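Long-range contact in glycosyl hydrolase family 2, TIM barrel domain protein (Parabacteroides merdae ATCC 43184, PDB 6DXU), which probably hydrolyses beta-glucuronides, as a gut-bacterial beta-glucuronidase of glycoside hydrolase family 2: residues S765-F771 / S789-Y795. Numbering follows the deposited sequence.
Sequences SKKQITF and SRKVQAY. With BCN (bicine), chain L.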
# COMPACT_ATOMS: atom_id res chain seq x y z
N SER D 765 44.18 36.08 -25.14
CA SER D 765 44.08 35.30 -23.91
C SER D 765 42.65 34.82 -23.65
O SER D 765 41.68 35.58 -23.80
CB SER D 765 44.56 36.13 -22.71
OG SER D 765 44.42 35.38 -21.51
N LYS D 766 42.55 33.55 -23.24
CA LYS D 766 41.31 32.94 -22.76
C LYS D 766 41.39 32.55 -21.30
O LYS D 766 40.58 31.75 -20.83
CB LYS D 766 40.96 31.71 -23.54
CG LYS D 766 40.70 32.13 -24.87
CD LYS D 766 40.51 30.94 -25.69
CE LYS D 766 39.92 31.29 -27.03
NZ LYS D 766 39.15 30.17 -27.32
N LYS D 767 42.34 33.13 -20.58
CA LYS D 767 42.60 32.74 -19.20
C LYS D 767 41.40 33.03 -18.30
O LYS D 767 40.71 34.05 -18.45
CB LYS D 767 43.81 33.51 -18.69
CG LYS D 767 44.65 32.75 -17.68
CD LYS D 767 45.95 33.52 -17.42
CE LYS D 767 46.56 33.11 -16.10
NZ LYS D 767 46.59 31.66 -15.98
N GLN D 768 41.14 32.13 -17.36
CA GLN D 768 40.01 32.34 -16.47
C GLN D 768 40.30 33.43 -15.45
O GLN D 768 41.38 33.48 -14.85
CB GLN D 768 39.61 31.04 -15.76
CG GLN D 768 38.24 31.19 -15.08
CD GLN D 768 37.80 29.99 -14.28
OE1 GLN D 768 36.83 29.32 -14.64
NE2 GLN D 768 38.48 29.72 -13.17
N ILE D 769 39.32 34.30 -15.24
CA ILE D 769 39.38 35.41 -14.30
C ILE D 769 38.30 35.19 -13.24
O ILE D 769 37.18 34.76 -13.56
CB ILE D 769 39.17 36.75 -15.02
CG1 ILE D 769 40.36 37.05 -15.93
CG2 ILE D 769 38.98 37.88 -14.01
CD1 ILE D 769 40.00 37.91 -17.10
N THR D 770 38.64 35.48 -11.98
CA THR D 770 37.73 35.35 -10.85
C THR D 770 37.55 36.71 -10.16
O THR D 770 38.53 37.37 -9.82
CB THR D 770 38.29 34.33 -9.85
OG1 THR D 770 38.37 33.05 -10.48
CG2 THR D 770 37.41 34.23 -8.59
N PHE D 771 36.29 37.11 -9.96
CA PHE D 771 35.96 38.33 -9.25
C PHE D 771 35.51 38.02 -7.82
O PHE D 771 34.76 37.06 -7.61
CB PHE D 771 34.83 39.07 -9.96
CG PHE D 771 35.20 39.58 -11.32
CD1 PHE D 771 35.82 40.82 -11.47
CD2 PHE D 771 34.94 38.82 -12.46
CE1 PHE D 771 36.15 41.31 -12.72
CE2 PHE D 771 35.27 39.30 -13.71
CZ PHE D 771 35.88 40.54 -13.84
N SER D 789 29.43 37.10 -14.79
CA SER D 789 29.94 35.85 -14.24
C SER D 789 31.13 36.13 -13.34
O SER D 789 32.09 36.79 -13.77
CB SER D 789 30.33 34.87 -15.37
OG SER D 789 29.19 34.44 -16.12
N ARG D 790 31.10 35.59 -12.11
CA ARG D 790 32.20 35.83 -11.19
C ARG D 790 33.40 34.94 -11.46
O ARG D 790 34.47 35.21 -10.93
CB ARG D 790 31.75 35.66 -9.73
CG ARG D 790 31.38 34.24 -9.32
CD ARG D 790 30.89 34.23 -7.88
NE ARG D 790 30.50 32.89 -7.45
CZ ARG D 790 31.36 31.96 -7.03
NH1 ARG D 790 32.65 32.25 -6.96
NH2 ARG D 790 30.92 30.75 -6.67
N LYS D 791 33.22 33.88 -12.25
CA LYS D 791 34.32 33.12 -12.83
C LYS D 791 34.04 33.01 -14.32
O LYS D 791 32.96 32.55 -14.71
CB LYS D 791 34.45 31.74 -12.19
CG LYS D 791 34.92 31.79 -10.73
CD LYS D 791 35.18 30.39 -10.16
CE LYS D 791 35.65 30.50 -8.70
NZ LYS D 791 35.89 29.19 -8.09
N VAL D 792 34.97 33.46 -15.15
CA VAL D 792 34.70 33.58 -16.58
C VAL D 792 36.03 33.58 -17.32
O VAL D 792 37.01 34.16 -16.86
CB VAL D 792 33.87 34.85 -16.89
CG1 VAL D 792 34.71 36.14 -16.64
CG2 VAL D 792 33.33 34.82 -18.33
N GLN D 793 36.06 32.91 -18.48
CA GLN D 793 37.24 32.99 -19.34
C GLN D 793 37.31 34.37 -19.97
O GLN D 793 36.28 34.97 -20.29
CB GLN D 793 37.19 31.92 -20.43
CG GLN D 793 37.55 30.51 -19.99
CD GLN D 793 37.54 29.53 -21.16
OE1 GLN D 793 37.63 29.95 -22.31
NE2 GLN D 793 37.40 28.23 -20.87
N ALA D 794 38.53 34.89 -20.11
CA ALA D 794 38.69 36.19 -20.74
C ALA D 794 38.23 36.15 -22.19
O ALA D 794 38.29 35.11 -22.86
CB ALA D 794 40.16 36.63 -20.67
N TYR D 795 37.76 37.28 -22.68
CA TYR D 795 37.49 37.47 -24.10
C TYR D 795 38.49 38.49 -24.63
O TYR D 795 38.42 39.67 -24.28
CB TYR D 795 36.04 37.89 -24.36
CG TYR D 795 35.39 38.71 -23.27
CD1 TYR D 795 34.81 38.11 -22.14
CD2 TYR D 795 35.31 40.08 -23.39
CE1 TYR D 795 34.19 38.89 -21.15
CE2 TYR D 795 34.71 40.85 -22.44
CZ TYR D 795 34.16 40.26 -21.32
OH TYR D 795 33.55 41.04 -20.36
N1 BCN L . 37.10 25.74 -24.41
C1 BCN L . 38.39 25.07 -24.36
C2 BCN L . 39.30 25.81 -23.38
O21 BCN L . 38.96 26.95 -22.97
O22 BCN L . 40.38 25.29 -23.00
C3 BCN L . 36.98 26.39 -25.71
C4 BCN L . 37.77 27.69 -25.76
O4 BCN L . 37.41 28.52 -24.69
C5 BCN L . 36.05 24.72 -24.31
C6 BCN L . 35.54 24.62 -22.88
O6 BCN L . 35.86 25.80 -22.19
O HOH W 1 34.22 34.45 -6.95
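The backbone oxygen of V792 receives the N-H of I769 at 2.8 Å, nearly straight at 172°, and the CA of Q768, 3.5 Å from the same oxygen, adds a weaker CA-H...O contact. The return bond, V792 N to I769 O, makes this an antiparallel hydrogen-bonded pair. F771 N to R790 O extends the pairing at one end; at the other, A794 N donates to K767 O (2.9 Å), where 765-771 is about to enter its strand at Q768. Q768–Q793 and T770–K791 are the non-hydrogen-bonded pairs, and their side chains share one sheet face. There T770 and K791 run side by side: OG1 of T770 lies 3.7 Å from CG of K791, whose fully extended chain carries NZ on to a salt bridge with D83. R790, also paired with D83, holds a water in the plane of its guanidinium edge through NH1, and that water donates to F771 O.

Q793 stretches from the strand end into the bicine pocket. Its CG, set beside the backbone N (chi1 -78°), packs 3.4 Å from K766 O, and its NE2 donates weakly to bicine O21 (2.9 Å) and O6. R523 bonds both to OE1 of Q793 and to the ligand, consistent with fixing which way the amide faces. K766 bends at its last torsion and brings NZ within 3.2 Å of bicine C4.

I769 and V792 turn to the reverse face, where CD1 of I769 also meets CB of A794 at 3.8 Å, and CG2 of I769 sits above one face of the F771 ring, offset toward its rim. This side packs on A799 and I801 of strand 798-804 and on strand 747-755, while strand 768-775 separates edge strand 791-793 from strand 810-815 in their four-stranded antiparallel sheet.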